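Local atomic coordinates of glycosyl hydrolase family 2, TIM barrel domain protein (Parabacteroides merdae ATCC 43184, PDB entry 6DXU), a protein that probably hydrolyses beta-glucuronides as a gut bacterial beta-glucuronidase of glycoside hydrolase family 2. Residues 405-418 / 451-463. Residues are numbered along the deposited sequence; the frame is centred on the assembly and turned at random.
Sequences ARRMLANMIVQHHN and ELHDMAHRLDDTR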
loop_
_atom_site.group_PDB
_atom_site.type_symbol
_atom_site.label_atom_id
_atom_site.label_comp_id
_atom_site.label_asym_id
_atom_site.label_seq_id
_atom_site.Cartn_x
_atom_site.Cartn_y
_atom_site.Cartn_z
ATOM N N ALA D 405 12.830 -5.930 -17.370
ATOM C CA ALA D 405 13.472 -6.470 -18.563
ATOM C C ALA D 405 12.570 -6.343 -19.790
ATOM O O ALA D 405 13.024 -5.920 -20.861
ATOM C CB ALA D 405 13.873 -7.929 -18.336
ATOM N N ARG D 406 11.293 -6.724 -19.655
ATOM C CA ARG D 406 10.347 -6.584 -20.759
ATOM C C ARG D 406 10.259 -5.138 -21.223
ATOM O O ARG D 406 10.226 -4.852 -22.428
ATOM C CB ARG D 406 8.951 -7.064 -20.330
ATOM C CG ARG D 406 8.839 -8.552 -20.032
ATOM C CD ARG D 406 7.374 -8.939 -19.698
ATOM N NE ARG D 406 7.294 -10.266 -19.088
ATOM C CZ ARG D 406 6.991 -10.503 -17.806
ATOM N NH1 ARG D 406 6.708 -9.501 -16.980
ATOM N NH2 ARG D 406 6.961 -11.753 -17.348
ATOM N N ARG D 407 10.166 -4.217 -20.265
ATOM C CA ARG D 407 10.018 -2.802 -20.590
ATOM C C ARG D 407 11.239 -2.275 -21.325
ATOM O O ARG D 407 11.111 -1.511 -22.289
ATOM C CB ARG D 407 9.778 -2.005 -19.310
ATOM C CG ARG D 407 9.628 -0.508 -19.528
ATOM C CD ARG D 407 9.266 0.193 -18.208
ATOM N NE ARG D 407 10.350 0.122 -17.218
ATOM C CZ ARG D 407 10.287 -0.549 -16.069
ATOM N NH1 ARG D 407 9.184 -1.213 -15.738
ATOM N NH2 ARG D 407 11.321 -0.540 -15.231
ATOM N N MET D 408 12.438 -2.641 -20.862
ATOM C CA MET D 408 13.634 -2.148 -21.528
ATOM C C MET D 408 13.810 -2.771 -22.905
ATOM O O MET D 408 14.351 -2.124 -23.804
ATOM C CB MET D 408 14.860 -2.392 -20.657
ATOM C CG MET D 408 14.824 -1.571 -19.360
ATOM S SD MET D 408 16.357 -1.673 -18.417
ATOM C CE MET D 408 17.376 -0.435 -19.245
ATOM N N LEU D 409 13.388 -4.023 -23.088
ATOM C CA LEU D 409 13.439 -4.604 -24.424
ATOM C C LEU D 409 12.490 -3.875 -25.361
ATOM O O LEU D 409 12.873 -3.481 -26.475
ATOM C CB LEU D 409 13.109 -6.098 -24.363
ATOM C CG LEU D 409 13.041 -6.847 -25.703
ATOM C CD1 LEU D 409 14.374 -6.784 -26.473
ATOM C CD2 LEU D 409 12.607 -8.295 -25.510
ATOM N N ALA D 410 11.246 -3.674 -24.919
ATOM C CA ALA D 410 10.266 -2.967 -25.740
ATOM C C ALA D 410 10.718 -1.543 -26.030
ATOM O O ALA D 410 10.638 -1.080 -27.173
ATOM C CB ALA D 410 8.893 -2.973 -25.052
ATOM N N ASN D 411 11.226 -0.840 -25.011
ATOM C CA ASN D 411 11.682 0.529 -25.220
ATOM C C ASN D 411 12.820 0.579 -26.239
ATOM O O ASN D 411 12.832 1.438 -27.126
ATOM C CB ASN D 411 12.136 1.147 -23.889
ATOM C CG ASN D 411 10.972 1.601 -23.010
ATOM O OD1 ASN D 411 9.816 1.613 -23.442
ATOM N ND2 ASN D 411 11.279 1.974 -21.759
ATOM N N MET D 412 13.782 -0.342 -26.132
ATOM C CA MET D 412 14.925 -0.338 -27.039
ATOM C C MET D 412 14.487 -0.554 -28.482
ATOM O O MET D 412 14.951 0.134 -29.400
ATOM C CB MET D 412 15.920 -1.419 -26.609
ATOM C CG MET D 412 17.110 -1.556 -27.536
ATOM S SD MET D 412 18.297 -2.762 -26.914
ATOM C CE MET D 412 17.379 -4.304 -27.075
ATOM N N ILE D 413 13.606 -1.528 -28.703
ATOM C CA ILE D 413 13.154 -1.835 -30.058
ATOM C C ILE D 413 12.324 -0.688 -30.615
ATOM O O ILE D 413 12.549 -0.236 -31.742
ATOM C CB ILE D 413 12.371 -3.157 -30.076
ATOM C CG1 ILE D 413 13.316 -4.310 -29.717
ATOM C CG2 ILE D 413 11.708 -3.356 -31.454
ATOM C CD1 ILE D 413 12.630 -5.650 -29.540
ATOM N N VAL D 414 11.384 -0.181 -29.821
ATOM C CA VAL D 414 10.554 0.942 -30.252
ATOM C C VAL D 414 11.411 2.171 -30.536
ATOM O O VAL D 414 11.221 2.860 -31.546
ATOM C CB VAL D 414 9.473 1.235 -29.193
ATOM C CG1 VAL D 414 8.831 2.593 -29.434
ATOM C CG2 VAL D 414 8.407 0.140 -29.204
ATOM N N GLN D 415 12.378 2.459 -29.662
ATOM C CA GLN D 415 13.150 3.686 -29.831
ATOM C C GLN D 415 14.166 3.602 -30.968
ATOM O O GLN D 415 14.401 4.613 -31.629
ATOM C CB GLN D 415 13.857 4.058 -28.527
ATOM C CG GLN D 415 12.855 4.548 -27.480
ATOM C CD GLN D 415 13.434 4.639 -26.097
ATOM O OE1 GLN D 415 14.646 4.715 -25.926
ATOM N NE2 GLN D 415 12.554 4.654 -25.088
ATOM N N HIS D 416 14.768 2.434 -31.224
ATOM C CA HIS D 416 15.835 2.317 -32.224
ATOM C C HIS D 416 15.406 1.563 -33.477
ATOM O O HIS D 416 16.256 1.245 -34.320
ATOM C CB HIS D 416 17.066 1.650 -31.605
ATOM C CG HIS D 416 17.769 2.523 -30.615
ATOM N ND1 HIS D 416 18.804 2.076 -29.819
ATOM C CD2 HIS D 416 17.598 3.833 -30.314
ATOM C CE1 HIS D 416 19.212 3.063 -29.042
ATOM N NE2 HIS D 416 18.509 4.144 -29.331
ATOM N N HIS D 417 14.105 1.310 -33.628
ATOM C CA HIS D 417 13.581 0.523 -34.748
ATOM C C HIS D 417 14.020 1.053 -36.106
ATOM O O HIS D 417 14.236 0.273 -37.042
ATOM C CB HIS D 417 12.055 0.526 -34.677
ATOM C CG HIS D 417 11.386 0.015 -35.910
ATOM N ND1 HIS D 417 11.040 0.839 -36.959
ATOM C CD2 HIS D 417 10.944 -1.223 -36.237
ATOM C CE1 HIS D 417 10.454 0.121 -37.902
ATOM N NE2 HIS D 417 10.377 -1.133 -37.486
ATOM N N ASN D 418 14.109 2.371 -36.257
ATOM C CA ASN D 418 14.305 2.925 -37.594
ATOM C C ASN D 418 15.755 2.886 -38.060
ATOM O O ASN D 418 16.007 3.158 -39.244
ATOM C CB ASN D 418 13.806 4.379 -37.670
ATOM C CG ASN D 418 12.321 4.523 -37.322
ATOM O OD1 ASN D 418 11.529 3.605 -37.521
ATOM N ND2 ASN D 418 11.950 5.691 -36.796
ATOM N N GLU D 451 10.016 -15.796 -23.589
ATOM C CA GLU D 451 9.062 -14.694 -23.589
ATOM C C GLU D 451 9.677 -13.452 -24.228
ATOM O O GLU D 451 9.037 -12.785 -25.043
ATOM C CB GLU D 451 8.589 -14.391 -22.169
ATOM C CG GLU D 451 7.547 -13.285 -22.129
ATOM C CD GLU D 451 7.102 -12.919 -20.715
ATOM O OE1 GLU D 451 6.398 -11.902 -20.575
ATOM O OE2 GLU D 451 7.426 -13.651 -19.761
ATOM N N LEU D 452 10.928 -13.128 -23.870
ATOM C CA LEU D 452 11.612 -11.973 -24.464
ATOM C C LEU D 452 11.833 -12.152 -25.969
ATOM O O LEU D 452 11.632 -11.220 -26.751
ATOM C CB LEU D 452 12.960 -11.742 -23.769
ATOM C CG LEU D 452 12.978 -11.337 -22.290
ATOM C CD1 LEU D 452 14.423 -11.293 -21.770
ATOM C CD2 LEU D 452 12.313 -9.986 -22.100
ATOM N N HIS D 453 12.313 -13.327 -26.381
ATOM C CA HIS D 453 12.454 -13.618 -27.810
ATOM C C HIS D 453 11.130 -13.424 -28.536
ATOM O O HIS D 453 11.077 -12.825 -29.621
ATOM C CB HIS D 453 12.963 -15.054 -27.999
ATOM C CG HIS D 453 12.925 -15.535 -29.421
ATOM N ND1 HIS D 453 13.957 -15.315 -30.309
ATOM C CD2 HIS D 453 11.988 -16.242 -30.105
ATOM C CE1 HIS D 453 13.657 -15.852 -31.481
ATOM N NE2 HIS D 453 12.466 -16.422 -31.385
ATOM N N ASP D 454 10.048 -13.953 -27.961
ATOM C CA ASP D 454 8.749 -13.824 -28.606
ATOM C C ASP D 454 8.331 -12.366 -28.690
ATOM O O ASP D 454 7.751 -11.935 -29.691
ATOM C CB ASP D 454 7.694 -14.633 -27.844
ATOM C CG ASP D 454 7.896 -16.133 -27.978
ATOM O OD1 ASP D 454 8.625 -16.554 -28.901
ATOM O OD2 ASP D 454 7.315 -16.884 -27.164
ATOM N N MET D 455 8.613 -11.587 -27.644
ATOM C CA MET D 455 8.256 -10.171 -27.673
ATOM C C MET D 455 9.039 -9.423 -28.748
ATOM O O MET D 455 8.475 -8.582 -29.458
ATOM C CB MET D 455 8.493 -9.535 -26.296
ATOM C CG MET D 455 8.095 -8.056 -26.213
ATOM S SD MET D 455 8.483 -7.315 -24.592
ATOM C CE MET D 455 8.491 -8.799 -23.617
ATOM N N ALA D 456 10.342 -9.696 -28.871
ATOM C CA ALA D 456 11.136 -9.034 -29.910
ATOM C C ALA D 456 10.565 -9.299 -31.296
ATOM O O ALA D 456 10.443 -8.378 -32.114
ATOM C CB ALA D 456 12.591 -9.493 -29.845
ATOM N N HIS D 457 10.212 -10.555 -31.577
ATOM C CA HIS D 457 9.657 -10.885 -32.888
ATOM C C HIS D 457 8.256 -10.331 -33.064
ATOM O O HIS D 457 7.879 -9.971 -34.189
ATOM C CB HIS D 457 9.714 -12.400 -33.109
ATOM C CG HIS D 457 11.059 -12.866 -33.577
ATOM N ND1 HIS D 457 11.462 -12.758 -34.893
ATOM C CD2 HIS D 457 12.133 -13.328 -32.893
ATOM C CE1 HIS D 457 12.707 -13.186 -35.007
ATOM N NE2 HIS D 457 13.137 -13.536 -33.808
ATOM N N ARG D 458 7.485 -10.238 -31.971
ATOM C CA ARG D 458 6.184 -9.588 -32.039
ATOM C C ARG D 458 6.353 -8.115 -32.395
ATOM O O ARG D 458 5.635 -7.590 -33.249
ATOM C CB ARG D 458 5.461 -9.752 -30.690
ATOM C CG ARG D 458 4.126 -10.501 -30.685
ATOM C CD ARG D 458 3.863 -11.406 -29.432
ATOM N NE ARG D 458 4.612 -11.130 -28.192
ATOM C CZ ARG D 458 4.958 -12.082 -27.317
ATOM N NH1 ARG D 458 4.627 -13.345 -27.573
ATOM N NH2 ARG D 458 5.615 -11.796 -26.187
ATOM N N LEU D 459 7.351 -7.452 -31.810
ATOM C CA LEU D 459 7.550 -6.027 -32.057
ATOM C C LEU D 459 8.234 -5.755 -33.396
ATOM O O LEU D 459 7.939 -4.752 -34.054
ATOM C CB LEU D 459 8.370 -5.426 -30.913
ATOM C CG LEU D 459 7.622 -5.316 -29.587
ATOM C CD1 LEU D 459 8.559 -4.868 -28.471
ATOM C CD2 LEU D 459 6.466 -4.336 -29.768
ATOM N N ASP D 460 9.172 -6.607 -33.803
ATOM C CA ASP D 460 10.004 -6.292 -34.970
ATOM C C ASP D 460 10.555 -7.612 -35.519
ATOM O O ASP D 460 11.643 -8.037 -35.132
ATOM C CB ASP D 460 11.135 -5.351 -34.593
ATOM C CG ASP D 460 12.083 -5.083 -35.747
ATOM O OD1 ASP D 460 11.695 -5.289 -36.923
ATOM O OD2 ASP D 460 13.232 -4.671 -35.472
ATOM N N ASP D 461 9.823 -8.222 -36.445
ATOM C CA ASP D 461 10.302 -9.486 -36.984
ATOM C C ASP D 461 11.316 -9.308 -38.107
ATOM O O ASP D 461 11.677 -10.302 -38.745
ATOM C CB ASP D 461 9.135 -10.356 -37.468
ATOM C CG ASP D 461 8.498 -9.836 -38.746
ATOM O OD1 ASP D 461 7.812 -10.629 -39.430
ATOM O OD2 ASP D 461 8.735 -8.664 -39.105
ATOM N N THR D 462 11.760 -8.085 -38.388
ATOM C CA THR D 462 12.778 -7.890 -39.412
ATOM C C THR D 462 14.183 -8.043 -38.865
ATOM O O THR D 462 15.148 -7.938 -39.630
ATOM C CB THR D 462 12.667 -6.504 -40.067
ATOM O OG1 THR D 462 13.211 -5.505 -39.187
ATOM C CG2 THR D 462 11.223 -6.174 -40.418
ATOM N N ARG D 463 14.344 -8.237 -37.560
ATOM C CA ARG D 463 15.684 -8.367 -37.015
ATOM C C ARG D 463 15.810 -9.678 -36.244
ATOM O O ARG D 463 14.813 -10.324 -35.902
ATOM C CB ARG D 463 16.007 -7.149 -36.155
ATOM C CG ARG D 463 16.091 -5.910 -37.068
ATOM C CD ARG D 463 16.368 -4.724 -36.265
ATOM N NE ARG D 463 16.726 -3.531 -37.027
ATOM C CZ ARG D 463 15.903 -2.521 -37.258
ATOM N NH1 ARG D 463 14.649 -2.574 -36.814
ATOM N NH2 ARG D 463 16.353 -1.440 -37.878
HETATM O O HOH W 1 9.710 -3.804 -38.183
#
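Two successive outer helices of the TIM barrel, 399-416 and 442-459, pack here through L409, A410 and I413 against L452, M455, A456 and L459. The axes of 405-416 and 451-459 run 25° apart in the same direction, 10.2 Å at closest approach, as expected for beta-alpha units joined through strand 422-429, onto which I413 and R463 also pack. The middle of the seam is apolar: L409 CD2 lies 3.8 Å from L452 CD2, L459 CD1 reaches 3.7 Å from A410 CA, and I413 CD1 rests over A456. With I413 CG1 anti to the carbonyl carbon (chi1 -66°), CD1 is directed to A456 while CG2 meets the CB atoms of L459 and D460. At one end, the R406 guanidinium meets the E451 carboxylate in a salt bridge, the two planes 30° apart; NH2 donates to OE2 on its syn side (3.1 Å), whereas the very short NE to OE1 distance is doubtful in detail. M455 CE lies across the R406 chain, 3.6 Å from CG. At the other end R463 points NH1 and NH2 at one atom, the carbonyl oxygen of H417: NH1 (2.9 Å) lies in the carbonyl plane on a lone pair, NH2 (2.8 Å) above that plane. NH1 also forms a salt bridge to D460 OD2 (2.9 Å), while R463 NE donates to V422 O at the start of strand 422-429. D460 OD1 takes T462 N in an Asx turn, and a water joins OD1 to H417 NE2. A leucine in place of R463 would probably leave H417 O without either of these donors and D460 OD2 without this charged partner. The chemistry thus implies an apolar helix seam with an arginine at each end, where R463 ties the turn after helix 442-459 to the H417 carbonyl.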